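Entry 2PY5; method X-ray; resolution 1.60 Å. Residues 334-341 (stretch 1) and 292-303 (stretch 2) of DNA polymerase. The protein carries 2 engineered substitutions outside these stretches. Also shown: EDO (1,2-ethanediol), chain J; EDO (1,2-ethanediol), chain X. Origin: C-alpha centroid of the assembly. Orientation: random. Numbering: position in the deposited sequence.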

ATOM      1  N   GLU F 334      -8.274  21.482 -14.973  1.00 32.10           N
ATOM      2  CA  GLU F 334      -7.878  21.797 -16.333  1.00 32.28           C
ATOM      3  C   GLU F 334      -7.907  20.557 -17.249  1.00 29.12           C
ATOM      4  O   GLU F 334      -8.276  20.652 -18.418  1.00 31.31           O
ATOM      5  CB  GLU F 334      -6.540  22.498 -16.361  1.00 36.96           C
ATOM      6  CG  GLU F 334      -6.609  23.906 -15.717  1.00 38.81           C
ATOM      7  CD  GLU F 334      -7.639  24.890 -16.354  1.00 43.55           C
ATOM      8  OE1 GLU F 334      -7.980  24.807 -17.564  1.00 43.37           O
ATOM      9  OE2 GLU F 334      -8.105  25.780 -15.614  1.00 48.28           O
ATOM     10  N   LEU F 335      -7.537  19.396 -16.707  1.00 30.77           N
ATOM     11  CA  LEU F 335      -7.661  18.154 -17.477  1.00 29.73           C
ATOM     12  C   LEU F 335      -9.127  17.935 -17.874  1.00 30.44           C
ATOM     13  O   LEU F 335      -9.422  17.567 -19.014  1.00 28.48           O
ATOM     14  CB  LEU F 335      -7.166  16.957 -16.665  1.00 31.08           C
ATOM     15  CG  LEU F 335      -5.649  16.792 -16.651  1.00 33.89           C
ATOM     16  CD1 LEU F 335      -5.262  15.810 -15.536  1.00 33.73           C
ATOM     17  CD2 LEU F 335      -5.134  16.319 -18.014  1.00 34.92           C
ATOM     18  N   MET F 336     -10.023  18.131 -16.922  1.00 29.78           N
ATOM     19  CA  MET F 336     -11.450  17.868 -17.157  1.00 30.20           C
ATOM     20  C   MET F 336     -11.979  18.811 -18.229  1.00 30.23           C
ATOM     21  O   MET F 336     -12.709  18.397 -19.140  1.00 31.00           O
ATOM     22  CB  MET F 336     -12.232  18.052 -15.866  1.00 31.84           C
ATOM     23  CG  MET F 336     -13.684  17.616 -15.985  1.00 32.03           C
ATOM     24  SD  MET F 336     -14.655  17.907 -14.500  1.00 36.56           S
ATOM     25  CE  MET F 336     -14.711  19.681 -14.391  1.00 41.46           C
ATOM     26  N   LYS F 337     -11.636  20.095 -18.101  1.00 30.88           N
ATOM     27  CA  LYS F 337     -12.131  21.088 -19.052  1.00 32.68           C
ATOM     28  C   LYS F 337     -11.623  20.815 -20.460  1.00 31.75           C
ATOM     29  O   LYS F 337     -12.325  21.092 -21.434  1.00 33.73           O
ATOM     30  CB  LYS F 337     -11.772  22.519 -18.590  1.00 33.70           C
ATOM     31  CG  LYS F 337     -12.457  22.920 -17.314  1.00 36.58           C
ATOM     32  CD  LYS F 337     -11.971  24.260 -16.758  1.00 41.79           C
ATOM     33  CE  LYS F 337     -12.742  25.415 -17.298  1.00 46.61           C
ATOM     34  NZ  LYS F 337     -12.495  26.645 -16.479  1.00 48.76           N
ATOM     35  N   GLU F 338     -10.413  20.261 -20.591  1.00 31.36           N
ATOM     36  CA  GLU F 338      -9.883  19.907 -21.908  1.00 30.92           C
ATOM     37  C   GLU F 338     -10.524  18.630 -22.481  1.00 29.80           C
ATOM     38  O   GLU F 338     -10.796  18.547 -23.662  1.00 32.83           O
ATOM     39  CB  GLU F 338      -8.373  19.724 -21.893  1.00 33.59           C
ATOM     40  CG  GLU F 338      -7.848  19.337 -23.272  1.00 36.34           C
ATOM     41  CD  GLU F 338      -6.351  19.258 -23.401  1.00 39.66           C
ATOM     42  OE1 GLU F 338      -5.635  19.607 -22.449  1.00 43.75           O
ATOM     43  OE2 GLU F 338      -5.896  18.839 -24.491  1.00 42.14           O
ATOM     44  N   HIS F 339     -10.740  17.638 -21.621  1.00 27.66           N
ATOM     45  CA  HIS F 339     -11.187  16.343 -22.097  1.00 27.90           C
ATOM     46  C   HIS F 339     -12.699  16.228 -22.271  1.00 27.01           C
ATOM     47  O   HIS F 339     -13.162  15.319 -22.962  1.00 26.99           O
ATOM     48  CB  HIS F 339     -10.689  15.236 -21.149  1.00 27.21           C
ATOM     49  CG  HIS F 339      -9.231  14.939 -21.289  1.00 26.79           C
ATOM     50  ND1 HIS F 339      -8.745  13.671 -21.526  1.00 25.82           N
ATOM     51  CD2 HIS F 339      -8.150  15.758 -21.244  1.00 27.74           C
ATOM     52  CE1 HIS F 339      -7.422  13.725 -21.625  1.00 27.94           C
ATOM     53  NE2 HIS F 339      -7.039  14.975 -21.427  1.00 28.94           N
ATOM     54  N   TYR F 340     -13.453  17.144 -21.666  1.00 27.25           N
ATOM     55  CA  TYR F 340     -14.929  17.055 -21.643  1.00 27.03           C
ATOM     56  C   TYR F 340     -15.591  18.338 -22.086  1.00 28.79           C
ATOM     57  O   TYR F 340     -15.057  19.427 -21.863  1.00 31.34           O
ATOM     58  CB  TYR F 340     -15.433  16.790 -20.224  1.00 28.21           C
ATOM     59  CG  TYR F 340     -15.117  15.434 -19.665  1.00 27.99           C
ATOM     60  CD1 TYR F 340     -13.909  15.198 -19.006  1.00 27.91           C
ATOM     61  CD2 TYR F 340     -16.022  14.410 -19.742  1.00 28.09           C
ATOM     62  CE1 TYR F 340     -13.615  13.948 -18.468  1.00 27.20           C
ATOM     63  CE2 TYR F 340     -15.738  13.154 -19.216  1.00 28.34           C
ATOM     64  CZ  TYR F 340     -14.551  12.949 -18.563  1.00 28.20           C
ATOM     65  OH  TYR F 340     -14.260  11.704 -18.043  1.00 29.58           O
ATOM     66  N   ASP F 341     -16.777  18.196 -22.669  1.00 28.86           N
ATOM     67  CA  ASP F 341     -17.720  19.295 -22.735  1.00 29.66           C
ATOM     68  C   ASP F 341     -18.469  19.353 -21.408  1.00 30.73           C
ATOM     69  O   ASP F 341     -18.987  18.347 -20.931  1.00 31.30           O
ATOM     70  CB  ASP F 341     -18.709  19.081 -23.872  1.00 31.20           C
ATOM     71  CG  ASP F 341     -18.050  19.117 -25.244  1.00 34.20           C
ATOM     72  OD1 ASP F 341     -17.212  20.017 -25.492  1.00 36.40           O
ATOM     73  OD2 ASP F 341     -18.386  18.251 -26.069  1.00 39.23           O
TER
HETATM   74  C1  EDO J8008     -14.342   8.677 -26.663  1.00 56.07           C
HETATM   75  O1  EDO J8008     -13.319   9.664 -26.864  1.00 55.97           O
HETATM   76  C2  EDO J8008     -15.672   9.172 -27.219  1.00 56.13           C
HETATM   77  O2  EDO J8008     -16.335  10.057 -26.302  1.00 55.73           O
HETATM   78  C1  EDO X9013      -2.976  16.652 -23.817  1.00 46.71           C
HETATM   79  O1  EDO X9013      -3.775  17.149 -24.899  1.00 49.63           O
HETATM   80  C2  EDO X9013      -1.499  16.654 -24.200  1.00 47.73           C
HETATM   81  O2  EDO X9013      -0.942  15.324 -24.235  1.00 43.46           O
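Stretch 2 292-303: FELKEGYIPTIQ

Stretch 2 enters as a strand, Phe292 to Leu294, antiparallel to the strand that begins at Tyr340, directly after the helix of stretch 1. Two bonds between Asp341 and Glu293 fix the register: Glu293 N donates to Asp341 O at 2.9 Å (158° at the hydrogen), and Asp341 N to Glu293 O at 2.8 Å (148°). Tyr340 and Leu294 form the non-hydrogen-bonded pair, CA to CA 4.3 Å. One step on, Lys295 N reaches His339 O at 2.9 Å and a nearly straight 168°, so the pairing extends to the last helical residue.

A type II turn, Lys295 to Tyr298, then reverses the chain; Tyr298 N to Lys295 O, 3.2 Å, closes it, and Gly297 takes phi/psi 89/3, where a CB would jam against the preceding carbonyl. Beyond it, a loop, extended through Tyr298 to Pro300, runs back along the helix, bringing Thr301 CA within 6.5 Å of Met336 CA.

His339 ND1 and Tyr340 OH both have identifiable partners. His339 ND1 donates to Ile299 O at 2.6 Å (157°), an acceptor lying near the ring plane; Thr301 CG2 covers one ring face, and the edge of Tyr298 meets the other, centroids 4.7 Å apart. Tyr340 OH accepts from two successive amides, Thr301 N at 3.0 Å and Ile302 N at 3.1 Å, and is also hydrogen-bonded elsewhere in the structure, while its ring is held between Ile302 CD1 and Leu294 CD1, 3.6 and 4.0 Å from the ring centroid.

Towards solvent, Tyr298 OH donates to Glu338 OE2 at 2.9 Å. Lys295 NZ bonds Glu338 O at 3.1 Å and donates to two waters, one of which donates in turn to Glu338 O. Lys295 NZ stays 4.5 Å from Asp341 OD1, beyond a salt bridge; another water links Asp341 OD2 to Leu294 O.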

ATOM      1  N   PHE F 292     -21.444  16.605 -17.726  1.00 28.52           N
ATOM      2  CA  PHE F 292     -20.328  16.495 -18.650  1.00 29.72           C
ATOM      3  C   PHE F 292     -20.515  15.415 -19.701  1.00 31.57           C
ATOM      4  O   PHE F 292     -21.284  14.470 -19.519  1.00 30.35           O
ATOM      5  CB  PHE F 292     -19.009  16.273 -17.897  1.00 30.50           C
ATOM      6  CG  PHE F 292     -18.991  15.042 -17.032  1.00 29.68           C
ATOM      7  CD1 PHE F 292     -18.738  13.787 -17.589  1.00 29.46           C
ATOM      8  CD2 PHE F 292     -19.207  15.138 -15.658  1.00 32.23           C
ATOM      9  CE1 PHE F 292     -18.700  12.652 -16.792  1.00 32.80           C
ATOM     10  CE2 PHE F 292     -19.176  13.990 -14.850  1.00 34.52           C
ATOM     11  CZ  PHE F 292     -18.917  12.757 -15.420  1.00 33.56           C
ATOM     12  N   GLU F 293     -19.829  15.598 -20.823  1.00 30.03           N
ATOM     13  CA  GLU F 293     -19.797  14.598 -21.887  1.00 29.20           C
ATOM     14  C   GLU F 293     -18.389  14.574 -22.470  1.00 27.35           C
ATOM     15  O   GLU F 293     -17.855  15.615 -22.858  1.00 28.56           O
ATOM     16  CB  GLU F 293     -20.823  14.906 -22.983  1.00 33.79           C
ATOM     17  CG  GLU F 293     -21.547  13.662 -23.506  1.00 40.40           C
ATOM     18  CD  GLU F 293     -22.732  13.237 -22.639  1.00 43.93           C
ATOM     19  OE1 GLU F 293     -23.332  14.072 -21.913  1.00 47.40           O
ATOM     20  OE2 GLU F 293     -23.082  12.050 -22.698  1.00 51.46           O
ATOM     21  N   LEU F 294     -17.783  13.391 -22.506  1.00 27.61           N
ATOM     22  CA  LEU F 294     -16.411  13.243 -23.001  1.00 28.25           C
ATOM     23  C   LEU F 294     -16.310  13.687 -24.450  1.00 29.39           C
ATOM     24  O   LEU F 294     -17.174  13.334 -25.262  1.00 30.23           O
ATOM     25  CB  LEU F 294     -15.992  11.785 -22.885  1.00 28.66           C
ATOM     26  CG  LEU F 294     -14.569  11.416 -23.284  1.00 28.53           C
ATOM     27  CD1 LEU F 294     -13.573  12.065 -22.316  1.00 27.83           C
ATOM     28  CD2 LEU F 294     -14.430   9.908 -23.308  1.00 28.29           C
ATOM     29  N   LYS F 295     -15.273  14.452 -24.779  1.00 29.36           N
ATOM     30  CA  LYS F 295     -15.011  14.859 -26.165  1.00 30.34           C
ATOM     31  C   LYS F 295     -14.502  13.683 -26.981  1.00 29.98           C
ATOM     32  O   LYS F 295     -13.742  12.850 -26.478  1.00 31.50           O
ATOM     33  CB  LYS F 295     -14.002  16.001 -26.202  1.00 30.07           C
ATOM     34  CG  LYS F 295     -14.528  17.295 -25.691  1.00 33.50           C
ATOM     35  CD  LYS F 295     -13.451  18.342 -25.709  1.00 36.44           C
ATOM     36  CE  LYS F 295     -13.904  19.589 -25.019  1.00 40.64           C
ATOM     37  NZ  LYS F 295     -12.818  20.599 -24.882  1.00 45.91           N
ATOM     38  N   GLU F 296     -14.907  13.601 -28.245  1.00 30.38           N
ATOM     39  CA  GLU F 296     -14.411  12.524 -29.098  1.00 33.07           C
ATOM     40  C   GLU F 296     -12.888  12.688 -29.222  1.00 31.20           C
ATOM     41  O   GLU F 296     -12.364  13.809 -29.286  1.00 35.02           O
ATOM     42  CB  GLU F 296     -15.106  12.510 -30.473  1.00 35.72           C
ATOM     43  CG  GLU F 296     -16.658  12.263 -30.442  1.00 39.37           C
ATOM     44  CD  GLU F 296     -17.075  10.844 -29.994  1.00 39.28           C
ATOM     45  OE1 GLU F 296     -16.666   9.863 -30.648  1.00 40.73           O
ATOM     46  OE2 GLU F 296     -17.830  10.716 -28.986  1.00 39.76           O
ATOM     47  N   GLY F 297     -12.173  11.576 -29.150  1.00 33.12           N
ATOM     48  CA  GLY F 297     -10.722  11.596 -29.258  1.00 31.03           C
ATOM     49  C   GLY F 297      -9.961  11.782 -27.957  1.00 32.60           C
ATOM     50  O   GLY F 297      -8.737  11.874 -27.967  1.00 32.30           O
ATOM     51  N   TYR F 298     -10.688  11.841 -26.841  1.00 29.09           N
ATOM     52  CA  TYR F 298     -10.083  12.096 -25.542  1.00 30.46           C
ATOM     53  C   TYR F 298     -10.334  10.943 -24.553  1.00 29.23           C
ATOM     54  O   TYR F 298     -11.391  10.276 -24.570  1.00 29.61           O
ATOM     55  CB  TYR F 298     -10.622  13.399 -24.966  1.00 30.92           C
ATOM     56  CG  TYR F 298      -9.884  14.654 -25.414  1.00 32.33           C
ATOM     57  CD1 TYR F 298     -10.369  15.449 -26.453  1.00 35.57           C
ATOM     58  CD2 TYR F 298      -8.721  15.047 -24.786  1.00 33.03           C
ATOM     59  CE1 TYR F 298      -9.674  16.624 -26.840  1.00 35.77           C
ATOM     60  CE2 TYR F 298      -8.029  16.207 -25.165  1.00 36.00           C
ATOM     61  CZ  TYR F 298      -8.519  16.991 -26.175  1.00 36.97           C
ATOM     62  OH  TYR F 298      -7.823  18.142 -26.534  1.00 38.67           O
ATOM     63  N   ILE F 299      -9.327  10.712 -23.732  1.00 29.11           N
ATOM     64  CA  ILE F 299      -9.386   9.747 -22.635  1.00 28.35           C
ATOM     65  C   ILE F 299     -10.222  10.331 -21.503  1.00 27.95           C
ATOM     66  O   ILE F 299     -10.049  11.494 -21.128  1.00 26.56           O
ATOM     67  CB  ILE F 299      -7.953   9.458 -22.106  1.00 28.58           C
ATOM     68  CG1 ILE F 299      -7.099   8.797 -23.179  1.00 30.62           C
ATOM     69  CG2 ILE F 299      -7.982   8.602 -20.819  1.00 32.81           C
ATOM     70  CD1 ILE F 299      -5.607   8.685 -22.767  1.00 31.74           C
ATOM     71  N   PRO F 300     -11.121   9.525 -20.909  1.00 26.17           N
ATOM     72  CA  PRO F 300     -11.859  10.020 -19.764  1.00 27.10           C
ATOM     73  C   PRO F 300     -11.014  10.134 -18.505  1.00 29.06           C
ATOM     74  O   PRO F 300     -10.116   9.316 -18.276  1.00 33.87           O
ATOM     75  CB  PRO F 300     -12.950   8.957 -19.575  1.00 27.50           C
ATOM     76  CG  PRO F 300     -12.279   7.709 -20.005  1.00 27.86           C
ATOM     77  CD  PRO F 300     -11.470   8.121 -21.212  1.00 27.36           C
ATOM     78  N   THR F 301     -11.303  11.155 -17.713  1.00 29.16           N
ATOM     79  CA  THR F 301     -10.547  11.473 -16.519  1.00 31.02           C
ATOM     80  C   THR F 301     -11.407  11.637 -15.254  1.00 32.01           C
ATOM     81  O   THR F 301     -10.862  11.786 -14.175  1.00 34.91           O
ATOM     82  CB  THR F 301      -9.699  12.749 -16.740  1.00 32.13           C
ATOM     83  OG1 THR F 301     -10.547  13.910 -16.802  1.00 31.54           O
ATOM     84  CG2 THR F 301      -8.879  12.651 -18.046  1.00 33.39           C
ATOM     85  N   ILE F 302     -12.734  11.573 -15.385  1.00 33.68           N
ATOM     86  CA  ILE F 302     -13.622  11.741 -14.228  1.00 35.43           C
ATOM     87  C   ILE F 302     -14.082  10.381 -13.729  1.00 36.61           C
ATOM     88  O   ILE F 302     -14.663   9.591 -14.474  1.00 36.12           O
ATOM     89  CB  ILE F 302     -14.864  12.564 -14.572  1.00 36.64           C
ATOM     90  CG1 ILE F 302     -14.478  13.967 -15.035  1.00 36.83           C
ATOM     91  CG2 ILE F 302     -15.812  12.641 -13.349  1.00 37.93           C
ATOM     92  CD1 ILE F 302     -15.681  14.767 -15.616  1.00 37.69           C
ATOM     93  N   GLN F 303     -13.816  10.140 -12.451  1.00 41.84           N
ATOM     94  CA  GLN F 303     -14.263   8.942 -11.762  1.00 45.38           C
ATOM     95  C   GLN F 303     -15.054   9.417 -10.564  1.00 46.94           C
ATOM     96  O   GLN F 303     -14.547  10.208  -9.779  1.00 49.35           O
ATOM     97  CB  GLN F 303     -13.048   8.136 -11.304  1.00 47.65           C
ATOM     98  CG  GLN F 303     -13.355   6.760 -10.769  1.00 47.91           C
ATOM     99  CD  GLN F 303     -12.099   6.041 -10.324  1.00 48.82           C
ATOM    100  OE1 GLN F 303     -11.454   6.441  -9.359  1.00 51.60           O
ATOM    101  NE2 GLN F 303     -11.744   4.977 -11.026  1.00 50.33           N
TER
HETATM  102  O   HOH W   1     -19.060  15.507 -26.209  1.00 41.42           O
HETATM  103  O   HOH W   2     -10.153  20.298 -25.647  1.00 41.68           O
HETATM  104  O   HOH W   3     -12.939  23.345 -23.833  1.00 55.62           O